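Local coordinates for protein fatty acid synthase 1, isoform A (PDB 6FN6) that probably catalyses synthesis of long-chain saturated fatty acids from acetyl-CoA and malonyl-CoA with NADPH, this piece holding its dehydratase, enoylreductase and ketoreductase activities, at residues K303-R313 with V370-I380; G402-Y413 with L434-R444. All coordinates share one frame; numbering follows the deposited sequence.

How the contacts relate
Of the four segments, 303-313 comes first from the N terminus, on strand 303-309. The chain then passes through helix 320-329, strand 334-341 and strand 359-362 before returning as 370-380 to pair with it in parallel, closing contact 1. Contact 2 opens afterwards: 402-413, which already enters helix 410-423, pairs with 434-444 after the rest of that helix and strand 426-433. The two loops therefore follow in series, neither nested nor crossed. They meet where strands 374-380 and 402-409 lie side by side: Phe403 N is 2.9 Å from His375 O, a probable hydrogen bond. Together they join the centre of one mixed sheet to its antiparallel edge region, and helix 279-296 packs on both.

Contact 1: residues K303-R313 with V370-I380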
loop_
_atom_site.group_PDB
_atom_site.type_symbol
_atom_site.label_atom_id
_atom_site.label_comp_id
_atom_site.label_asym_id
_atom_site.label_seq_id
_atom_site.Cartn_x
_atom_site.Cartn_y
_atom_site.Cartn_z
ATOM N N LYS A 303 -8.894 -27.642 -63.449
ATOM C CA LYS A 303 -7.506 -27.223 -63.621
ATOM C C LYS A 303 -7.320 -26.506 -64.954
ATOM O O LYS A 303 -7.847 -26.934 -65.982
ATOM C CB LYS A 303 -6.558 -28.424 -63.550
ATOM C CG LYS A 303 -6.024 -28.748 -62.162
ATOM C CD LYS A 303 -6.971 -29.639 -61.376
ATOM C CE LYS A 303 -6.384 -30.015 -60.021
ATOM N NZ LYS A 303 -7.263 -30.947 -59.260
ATOM N N LEU A 304 -6.573 -25.406 -64.922
ATOM C CA LEU A 304 -6.306 -24.612 -66.118
ATOM C C LEU A 304 -4.812 -24.603 -66.450
ATOM O O LEU A 304 -3.999 -24.096 -65.676
ATOM C CB LEU A 304 -6.809 -23.183 -65.929
ATOM C CG LEU A 304 -7.150 -22.432 -67.216
ATOM C CD1 LEU A 304 -8.419 -22.993 -67.835
ATOM C CD2 LEU A 304 -7.293 -20.942 -66.948
ATOM N N LYS A 305 -4.460 -25.169 -67.600
ATOM C CA LYS A 305 -3.062 -25.299 -68.008
ATOM C C LYS A 305 -2.650 -24.184 -68.967
ATOM O O LYS A 305 -3.375 -23.866 -69.907
ATOM C CB LYS A 305 -2.828 -26.662 -68.663
ATOM C CG LYS A 305 -1.361 -27.018 -68.862
ATOM C CD LYS A 305 -1.215 -28.396 -69.493
ATOM C CE LYS A 305 0.227 -28.878 -69.473
ATOM N NZ LYS A 305 0.413 -30.092 -70.318
ATOM N N GLY A 306 -1.485 -23.593 -68.721
ATOM C CA GLY A 306 -0.964 -22.547 -69.584
ATOM C C GLY A 306 0.548 -22.434 -69.546
ATOM O O GLY A 306 1.195 -22.966 -68.645
ATOM N N VAL A 307 1.118 -21.750 -70.535
ATOM C CA VAL A 307 2.561 -21.545 -70.594
ATOM C C VAL A 307 2.877 -20.130 -71.068
ATOM O O VAL A 307 2.034 -19.468 -71.673
ATOM C CB VAL A 307 3.237 -22.586 -71.512
ATOM C CG1 VAL A 307 2.993 -23.995 -70.996
ATOM C CG2 VAL A 307 2.738 -22.448 -72.945
ATOM N N GLU A 308 4.096 -19.675 -70.790
ATOM C CA GLU A 308 4.559 -18.376 -71.267
ATOM C C GLU A 308 5.893 -18.507 -71.991
ATOM O O GLU A 308 6.893 -18.925 -71.407
ATOM C CB GLU A 308 4.691 -17.383 -70.110
ATOM C CG GLU A 308 5.555 -16.166 -70.439
ATOM C CD GLU A 308 5.487 -15.086 -69.376
ATOM O OE1 GLU A 308 5.226 -15.416 -68.199
ATOM O OE2 GLU A 308 5.697 -13.901 -69.715
ATOM N N LEU A 309 5.894 -18.146 -73.269
ATOM C CA LEU A 309 7.108 -18.150 -74.075
ATOM C C LEU A 309 7.980 -16.952 -73.700
ATOM O O LEU A 309 7.527 -15.807 -73.747
ATOM C CB LEU A 309 6.755 -18.129 -75.561
ATOM C CG LEU A 309 5.823 -19.263 -76.004
ATOM C CD1 LEU A 309 5.396 -19.080 -77.450
ATOM C CD2 LEU A 309 6.480 -20.625 -75.809
ATOM N N ALA A 310 9.228 -17.223 -73.328
ATOM C CA ALA A 310 10.121 -16.196 -72.793
ATOM C C ALA A 310 11.466 -16.137 -73.519
ATOM O O ALA A 310 12.512 -16.042 -72.879
ATOM C CB ALA A 310 10.345 -16.432 -71.305
ATOM N N ASN A 311 11.444 -16.188 -74.847
ATOM C CA ASN A 311 12.680 -16.122 -75.623
ATOM C C ASN A 311 13.086 -14.679 -75.910
ATOM O O ASN A 311 12.342 -13.930 -76.540
ATOM C CB ASN A 311 12.522 -16.876 -76.945
ATOM C CG ASN A 311 12.491 -18.378 -76.761
ATOM O OD1 ASN A 311 12.956 -18.901 -75.749
ATOM N ND2 ASN A 311 11.945 -19.082 -77.747
ATOM N N GLY A 312 14.272 -14.295 -75.445
ATOM C CA GLY A 312 14.776 -12.950 -75.663
ATOM C C GLY A 312 14.131 -11.917 -74.764
ATOM O O GLY A 312 13.919 -10.773 -75.166
ATOM N N ARG A 313 13.813 -12.323 -73.539
ATOM C CA ARG A 313 13.151 -11.440 -72.585
ATOM C C ARG A 313 13.794 -11.489 -71.196
ATOM O O ARG A 313 14.401 -12.485 -70.811
ATOM C CB ARG A 313 11.665 -11.804 -72.497
ATOM C CG ARG A 313 10.897 -11.538 -73.782
ATOM C CD ARG A 313 9.544 -12.219 -73.766
ATOM N NE ARG A 313 8.695 -11.739 -72.679
ATOM C CZ ARG A 313 7.688 -12.429 -72.153
ATOM N NH1 ARG A 313 7.393 -13.638 -72.612
ATOM N NH2 ARG A 313 6.971 -11.912 -71.165
ATOM N N VAL A 370 6.004 -27.065 -77.228
ATOM C CA VAL A 370 6.495 -26.775 -75.888
ATOM C C VAL A 370 5.818 -27.695 -74.871
ATOM O O VAL A 370 6.454 -28.160 -73.926
ATOM C CB VAL A 370 6.276 -25.288 -75.529
ATOM C CG1 VAL A 370 7.053 -24.397 -76.487
ATOM C CG2 VAL A 370 4.791 -24.929 -75.556
ATOM N N GLU A 371 4.528 -27.953 -75.070
ATOM C CA GLU A 371 3.770 -28.824 -74.177
ATOM C C GLU A 371 2.466 -29.258 -74.841
ATOM O O GLU A 371 2.031 -28.647 -75.813
ATOM C CB GLU A 371 3.489 -28.129 -72.845
ATOM C CG GLU A 371 2.953 -29.071 -71.778
ATOM C CD GLU A 371 3.474 -28.758 -70.393
ATOM O OE1 GLU A 371 3.961 -27.629 -70.173
ATOM O OE2 GLU A 371 3.397 -29.646 -69.518
ATOM N N GLN A 372 1.848 -30.313 -74.316
ATOM C CA GLN A 372 0.629 -30.860 -74.908
ATOM C C GLN A 372 -0.634 -30.463 -74.139
ATOM O O GLN A 372 -0.638 -30.390 -72.910
ATOM C CB GLN A 372 0.728 -32.388 -75.004
ATOM C CG GLN A 372 1.067 -33.098 -73.701
ATOM C CD GLN A 372 1.097 -34.607 -73.861
ATOM O OE1 GLN A 372 1.475 -35.123 -74.913
ATOM N NE2 GLN A 372 0.700 -35.323 -72.814
ATOM N N ASN A 373 -1.703 -30.211 -74.890
ATOM C CA ASN A 373 -3.021 -29.900 -74.336
ATOM C C ASN A 373 -3.017 -28.788 -73.289
ATOM O O ASN A 373 -3.353 -29.017 -72.126
ATOM C CB ASN A 373 -3.630 -31.155 -73.716
ATOM C CG ASN A 373 -3.845 -32.257 -74.730
ATOM O OD1 ASN A 373 -4.731 -32.169 -75.581
ATOM N ND2 ASN A 373 -3.034 -33.306 -74.644
ATOM N N CYS A 374 -2.643 -27.586 -73.711
ATOM C CA CYS A 374 -2.730 -26.410 -72.855
ATOM C C CYS A 374 -4.052 -25.689 -73.104
ATOM O O CYS A 374 -4.631 -25.805 -74.182
ATOM C CB CYS A 374 -1.557 -25.466 -73.114
ATOM S SG CYS A 374 0.056 -26.165 -72.720
ATOM N N HIS A 375 -4.524 -24.937 -72.116
ATOM C CA HIS A 375 -5.712 -24.113 -72.302
ATOM C C HIS A 375 -5.346 -22.808 -73.002
ATOM O O HIS A 375 -6.168 -22.220 -73.705
ATOM C CB HIS A 375 -6.397 -23.818 -70.966
ATOM C CG HIS A 375 -7.204 -24.959 -70.434
ATOM N ND1 HIS A 375 -6.649 -25.996 -69.716
ATOM C CD2 HIS A 375 -8.530 -25.224 -70.512
ATOM C CE1 HIS A 375 -7.596 -26.852 -69.375
ATOM N NE2 HIS A 375 -8.748 -26.407 -69.847
ATOM N N PHE A 376 -4.113 -22.351 -72.803
ATOM C CA PHE A 376 -3.642 -21.151 -73.481
ATOM C C PHE A 376 -2.124 -21.102 -73.584
ATOM O O PHE A 376 -1.413 -21.809 -72.871
ATOM C CB PHE A 376 -4.154 -19.895 -72.768
ATOM C CG PHE A 376 -3.560 -19.677 -71.401
ATOM C CD1 PHE A 376 -2.329 -19.057 -71.253
ATOM C CD2 PHE A 376 -4.242 -20.077 -70.264
ATOM C CE1 PHE A 376 -1.784 -18.854 -69.998
ATOM C CE2 PHE A 376 -3.703 -19.875 -69.005
ATOM C CZ PHE A 376 -2.474 -19.259 -68.873
ATOM N N VAL A 377 -1.645 -20.259 -74.492
ATOM C CA VAL A 377 -0.223 -19.991 -74.644
ATOM C C VAL A 377 -0.049 -18.484 -74.754
ATOM O O VAL A 377 -0.671 -17.843 -75.601
ATOM C CB VAL A 377 0.370 -20.713 -75.871
ATOM C CG1 VAL A 377 1.834 -20.336 -76.062
ATOM C CG2 VAL A 377 0.229 -22.214 -75.723
ATOM N N PHE A 378 0.785 -17.920 -73.889
ATOM C CA PHE A 378 1.082 -16.497 -73.949
ATOM C C PHE A 378 2.407 -16.259 -74.663
ATOM O O PHE A 378 3.365 -17.011 -74.481
ATOM C CB PHE A 378 1.123 -15.884 -72.550
ATOM C CG PHE A 378 1.465 -14.422 -72.547
ATOM C CD1 PHE A 378 0.487 -13.467 -72.772
ATOM C CD2 PHE A 378 2.767 -14.000 -72.328
ATOM C CE1 PHE A 378 0.800 -12.122 -72.774
ATOM C CE2 PHE A 378 3.086 -12.656 -72.328
ATOM C CZ PHE A 378 2.102 -11.715 -72.552
ATOM N N GLY A 379 2.449 -15.216 -75.485
ATOM C CA GLY A 379 3.651 -14.867 -76.218
ATOM C C GLY A 379 3.660 -13.414 -76.647
ATOM O O GLY A 379 2.605 -12.794 -76.782
ATOM N N ILE A 380 4.852 -12.867 -76.855
ATOM C CA ILE A 380 4.993 -11.488 -77.300
ATOM C C ILE A 380 5.701 -11.475 -78.647
ATOM O O ILE A 380 6.743 -12.107 -78.816
ATOM C CB ILE A 380 5.753 -10.629 -76.264
ATOM C CG1 ILE A 380 5.063 -10.717 -74.897
ATOM C CG2 ILE A 380 5.858 -9.177 -76.747
ATOM C CD1 ILE A 380 5.687 -9.860 -73.815
#
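Gly306 CA sits over the centre of the Phe376 ring, 3.7 Å from its centroid, and Leu304 CD2 reaches that ring's edge; Ile294 of helix 279-296 also touches it. These parallel strands lie centrally in a sheet ordered 359-362, 334-341, 303-309, 374-380, 402-409, 438-445, 426-433, as in the class I methyltransferase fold, probably the pseudo-methyltransferase domain of animal fatty acid synthases. On one face of the His375 ring lies Leu304 CD1, displaced toward the rim in a CH-pi contact, while Lys305 O lies at its edge in plane and accepts from His375 N. Lys305 N donates to His375 ND1 (3.2 Å), approaching 37° out of the ring plane. Ile380 CD1 rests on one face of the Arg313 guanidinium, whose NH2 meets the Phe378 edge. Phe378 establishes the register: its N donates to Val307 O (3.0 Å, 175° at H), and its O receives Leu309 N. Phe376 reaches Gly306 because CG stands between the backbone N and carbonyl carbon (chi1 68°). Glu308 OE2 grips Arg313 NH2 at 2.8 Å and also accepts from Val319 N. Lys305, extended, binds Gln372 O through NZ at 2.8 Å; its weaker salt bridge to Glu371 OE2 (3.1 Å) shares that oxygen with Arg359.

Contact 2: residues G402-Y413 with L434-R444; sequences GFLILEETLPTY and LGATRVLVLAR
Phe403 begins the contact by setting CZ of its ring over one face of the Arg444 guanidinium, 3.3 Å from Arg444 CZ with the planes 23° apart. Outside bonds steady Arg444, NE to Asn401 O and NH1 to Lys538 O. At Leu404 the antiparallel pairing starts, Leu404 N donating to Ala443 O and Leu404 O accepting from Ala443 N, both at 2.9 Å. Ile405 spreads its two branches: CG1 meets Leu442 CD1, whereas CG2 meets Leu440 CD1, on the face covered by helix 279-296. Leu406 makes the straightest backbone bond, N to Val441 O at 179°. Glu407 runs out extended over Leu434 CD1. Its stronger partner is Arg283; Glu407 OE2 is 3.7 Å from Arg438 NH1, a long ion pair with the oxygen well out of the guanidinium plane, so no N-H points at it. Glu408 pairs with Val439, sending its carboxylate to Leu383 N and Ser384. Thr409 occupies the N-cap position, and Leu410 N bonds Thr437 O at 2.8 Å from above the carbonyl plane. With CG opposite the backbone N (chi1 173°), the Tyr413 ring turns back to Val441, whose CG2 lies over its face, 3.8 Å from the centroid; its hydroxyl bonds Glu431. Strand 402-409 runs into helix 410-423, and hairpin 426-433/438-445 then inserts 438-445 antiparallel between 402-409 and 426-433, which probably matches strands five, seven and six of the class I methyltransferase order 3-2-1-4-5-7-6.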
loop_
_atom_site.group_PDB
_atom_site.type_symbol
_atom_site.label_atom_id
_atom_site.label_comp_id
_atom_site.label_asym_id
_atom_site.label_seq_id
_atom_site.Cartn_x
_atom_site.Cartn_y
_atom_site.Cartn_z
ATOM N N GLY A 402 -8.376 -24.550 -77.409
ATOM C CA GLY A 402 -7.504 -23.700 -76.619
ATOM C C GLY A 402 -7.368 -22.302 -77.193
ATOM O O GLY A 402 -7.824 -22.032 -78.303
ATOM N N PHE A 403 -6.739 -21.410 -76.434
ATOM C CA PHE A 403 -6.593 -20.020 -76.854
ATOM C C PHE A 403 -5.132 -19.631 -77.060
ATOM O O PHE A 403 -4.221 -20.350 -76.651
ATOM C CB PHE A 403 -7.228 -19.086 -75.825
ATOM C CG PHE A 403 -8.725 -19.181 -75.763
ATOM C CD1 PHE A 403 -9.340 -20.140 -74.974
ATOM C CD2 PHE A 403 -9.519 -18.316 -76.496
ATOM C CE1 PHE A 403 -10.717 -20.230 -74.912
ATOM C CE2 PHE A 403 -10.896 -18.402 -76.441
ATOM C CZ PHE A 403 -11.496 -19.360 -75.648
ATOM N N LEU A 404 -4.922 -18.496 -77.721
ATOM C CA LEU A 404 -3.600 -17.894 -77.822
ATOM C C LEU A 404 -3.660 -16.454 -77.328
ATOM O O LEU A 404 -4.411 -15.638 -77.863
ATOM C CB LEU A 404 -3.083 -17.922 -79.262
ATOM C CG LEU A 404 -2.844 -19.276 -79.930
ATOM C CD1 LEU A 404 -2.397 -19.058 -81.365
ATOM C CD2 LEU A 404 -1.818 -20.099 -79.170
ATOM N N ILE A 405 -2.876 -16.145 -76.303
ATOM C CA ILE A 405 -2.773 -14.779 -75.813
ATOM C C ILE A 405 -1.509 -14.176 -76.410
ATOM O O ILE A 405 -0.400 -14.491 -75.984
ATOM C CB ILE A 405 -2.751 -14.713 -74.273
ATOM C CG1 ILE A 405 -3.893 -15.546 -73.681
ATOM C CG2 ILE A 405 -2.863 -13.267 -73.815
ATOM C CD1 ILE A 405 -3.856 -15.652 -72.170
ATOM N N LEU A 406 -1.681 -13.317 -77.408
ATOM C CA LEU A 406 -0.545 -12.760 -78.131
ATOM C C LEU A 406 -0.481 -11.243 -77.990
ATOM O O LEU A 406 -1.374 -10.528 -78.444
ATOM C CB LEU A 406 -0.623 -13.142 -79.611
ATOM C CG LEU A 406 -0.796 -14.635 -79.906
ATOM C CD1 LEU A 406 -1.015 -14.866 -81.390
ATOM C CD2 LEU A 406 0.401 -15.435 -79.413
ATOM N N GLU A 407 0.576 -10.757 -77.347
ATOM C CA GLU A 407 0.836 -9.326 -77.283
ATOM C C GLU A 407 1.657 -8.949 -78.506
ATOM O O GLU A 407 2.730 -9.506 -78.741
ATOM C CB GLU A 407 1.561 -8.946 -75.988
ATOM C CG GLU A 407 2.083 -7.511 -75.959
ATOM C CD GLU A 407 2.611 -7.093 -74.592
ATOM O OE1 GLU A 407 2.230 -7.721 -73.580
ATOM O OE2 GLU A 407 3.411 -6.135 -74.530
ATOM N N GLU A 408 1.147 -8.004 -79.286
ATOM C CA GLU A 408 1.785 -7.624 -80.539
ATOM C C GLU A 408 1.914 -6.113 -80.651
ATOM O O GLU A 408 1.258 -5.370 -79.922
ATOM C CB GLU A 408 0.977 -8.158 -81.729
ATOM C CG GLU A 408 0.797 -9.668 -81.746
ATOM C CD GLU A 408 2.067 -10.407 -82.101
ATOM O OE1 GLU A 408 2.910 -9.834 -82.823
ATOM O OE2 GLU A 408 2.224 -11.563 -81.657
ATOM N N THR A 409 2.777 -5.665 -81.556
ATOM C CA THR A 409 2.836 -4.252 -81.899
ATOM C C THR A 409 1.728 -3.969 -82.906
ATOM O O THR A 409 1.524 -4.733 -83.848
ATOM C CB THR A 409 4.202 -3.854 -82.489
ATOM O OG1 THR A 409 4.406 -4.530 -83.736
ATOM C CG2 THR A 409 5.323 -4.220 -81.530
ATOM N N LEU A 410 1.012 -2.869 -82.700
ATOM C CA LEU A 410 -0.164 -2.554 -83.505
ATOM C C LEU A 410 0.132 -2.440 -85.004
ATOM O O LEU A 410 -0.571 -3.043 -85.815
ATOM C CB LEU A 410 -0.808 -1.257 -83.011
ATOM C CG LEU A 410 -2.135 -0.863 -83.668
ATOM C CD1 LEU A 410 -3.153 -1.997 -83.626
ATOM C CD2 LEU A 410 -2.702 0.375 -83.000
ATOM N N PRO A 411 1.166 -1.669 -85.382
ATOM C CA PRO A 411 1.408 -1.551 -86.825
ATOM C C PRO A 411 1.634 -2.899 -87.502
ATOM O O PRO A 411 1.044 -3.159 -88.548
ATOM C CB PRO A 411 2.665 -0.672 -86.905
ATOM C CG PRO A 411 3.263 -0.707 -85.547
ATOM C CD PRO A 411 2.120 -0.860 -84.607
ATOM N N THR A 412 2.470 -3.746 -86.908
ATOM C CA THR A 412 2.767 -5.052 -87.485
ATOM C C THR A 412 1.537 -5.953 -87.482
ATOM O O THR A 412 1.239 -6.611 -88.479
ATOM C CB THR A 412 3.906 -5.764 -86.729
ATOM O OG1 THR A 412 3.550 -5.917 -85.349
ATOM C CG2 THR A 412 5.197 -4.971 -86.839
ATOM N N TYR A 413 0.827 -5.983 -86.360
ATOM C CA TYR A 413 -0.338 -6.846 -86.229
ATOM C C TYR A 413 -1.366 -6.546 -87.319
ATOM O O TYR A 413 -2.071 -7.442 -87.789
ATOM C CB TYR A 413 -0.983 -6.687 -84.851
ATOM C CG TYR A 413 -2.284 -7.440 -84.720
ATOM C CD1 TYR A 413 -2.310 -8.828 -84.764
ATOM C CD2 TYR A 413 -3.489 -6.767 -84.571
ATOM C CE1 TYR A 413 -3.498 -9.525 -84.654
ATOM C CE2 TYR A 413 -4.682 -7.456 -84.462
ATOM C CZ TYR A 413 -4.680 -8.835 -84.504
ATOM O OH TYR A 413 -5.864 -9.524 -84.394
ATOM N N LEU A 434 -3.174 -1.871 -75.971
ATOM C CA LEU A 434 -2.238 -1.670 -74.875
ATOM C C LEU A 434 -1.561 -0.335 -75.132
ATOM O O LEU A 434 -0.368 -0.266 -75.431
ATOM C CB LEU A 434 -1.221 -2.810 -74.799
ATOM C CG LEU A 434 -1.814 -4.193 -74.516
ATOM C CD1 LEU A 434 -0.755 -5.280 -74.616
ATOM C CD2 LEU A 434 -2.473 -4.218 -73.145
ATOM N N GLY A 435 -2.351 0.728 -75.019
ATOM C CA GLY A 435 -1.927 2.037 -75.463
ATOM C C GLY A 435 -2.049 2.042 -76.969
ATOM O O GLY A 435 -2.899 1.351 -77.528
ATOM N N ALA A 436 -1.208 2.823 -77.629
ATOM C CA ALA A 436 -1.113 2.762 -79.076
ATOM C C ALA A 436 0.169 2.012 -79.397
ATOM O O ALA A 436 1.014 1.824 -78.523
ATOM C CB ALA A 436 -1.116 4.146 -79.689
ATOM N N THR A 437 0.311 1.568 -80.638
ATOM C CA THR A 437 1.479 0.794 -81.062
ATOM C C THR A 437 1.522 -0.618 -80.473
ATOM O O THR A 437 2.421 -1.390 -80.804
ATOM C CB THR A 437 2.816 1.500 -80.708
ATOM O OG1 THR A 437 2.833 1.888 -79.328
ATOM C CG2 THR A 437 3.025 2.725 -81.591
ATOM N N ARG A 438 0.579 -0.963 -79.600
ATOM C CA ARG A 438 0.535 -2.319 -79.049
ATOM C C ARG A 438 -0.898 -2.776 -78.798
ATOM O O ARG A 438 -1.794 -1.963 -78.565
ATOM C CB ARG A 438 1.343 -2.416 -77.754
ATOM C CG ARG A 438 2.848 -2.444 -77.965
ATOM C CD ARG A 438 3.567 -3.086 -76.790
ATOM N NE ARG A 438 4.968 -3.362 -77.100
ATOM C CZ ARG A 438 5.417 -4.495 -77.633
ATOM N NH1 ARG A 438 4.579 -5.479 -77.933
ATOM N NH2 ARG A 438 6.712 -4.645 -77.875
ATOM N N VAL A 439 -1.100 -4.089 -78.856
ATOM C CA VAL A 439 -2.425 -4.677 -78.709
ATOM C C VAL A 439 -2.333 -6.084 -78.123
ATOM O O VAL A 439 -1.399 -6.827 -78.424
ATOM C CB VAL A 439 -3.170 -4.695 -80.069
ATOM C CG1 VAL A 439 -2.396 -5.517 -81.096
ATOM C CG2 VAL A 439 -4.588 -5.229 -79.902
ATOM N N LEU A 440 -3.300 -6.445 -77.287
ATOM C CA LEU A 440 -3.392 -7.811 -76.781
ATOM C C LEU A 440 -4.456 -8.568 -77.574
ATOM O O LEU A 440 -5.619 -8.158 -77.621
ATOM C CB LEU A 440 -3.719 -7.822 -75.286
ATOM C CG LEU A 440 -3.596 -9.175 -74.573
ATOM C CD1 LEU A 440 -2.145 -9.653 -74.545
ATOM C CD2 LEU A 440 -4.160 -9.103 -73.158
ATOM N N VAL A 441 -4.050 -9.665 -78.205
ATOM C CA VAL A 441 -4.941 -10.423 -79.071
ATOM C C VAL A 441 -5.215 -11.801 -78.484
ATOM O O VAL A 441 -4.291 -12.557 -78.182
ATOM C CB VAL A 441 -4.352 -10.548 -80.492
ATOM C CG1 VAL A 441 -5.328 -11.257 -81.418
ATOM C CG2 VAL A 441 -3.992 -9.177 -81.047
ATOM N N LEU A 442 -6.494 -12.125 -78.334
ATOM C CA LEU A 442 -6.902 -13.462 -77.928
ATOM C C LEU A 442 -7.416 -14.220 -79.154
ATOM O O LEU A 442 -8.411 -13.824 -79.764
ATOM C CB LEU A 442 -7.976 -13.390 -76.838
ATOM C CG LEU A 442 -8.377 -14.720 -76.194
ATOM C CD1 LEU A 442 -7.223 -15.329 -75.413
ATOM C CD2 LEU A 442 -9.584 -14.536 -75.293
ATOM N N ALA A 443 -6.738 -15.310 -79.504
ATOM C CA ALA A 443 -7.054 -16.046 -80.725
ATOM C C ALA A 443 -7.526 -17.461 -80.417
ATOM O O ALA A 443 -7.202 -18.024 -79.371
ATOM C CB ALA A 443 -5.845 -16.085 -81.643
ATOM N N ARG A 444 -8.284 -18.027 -81.352
ATOM C CA ARG A 444 -8.895 -19.341 -81.189
ATOM C C ARG A 444 -9.284 -19.890 -82.562
ATOM O O ARG A 444 -9.556 -19.116 -83.480
ATOM C CB ARG A 444 -10.130 -19.241 -80.289
ATOM C CG ARG A 444 -10.670 -20.563 -79.772
ATOM C CD ARG A 444 -12.058 -20.372 -79.167
ATOM N NE ARG A 444 -12.358 -21.327 -78.102
ATOM C CZ ARG A 444 -13.505 -21.359 -77.428
ATOM N NH1 ARG A 444 -14.475 -20.502 -77.723
ATOM N NH2 ARG A 444 -13.692 -22.257 -76.470
#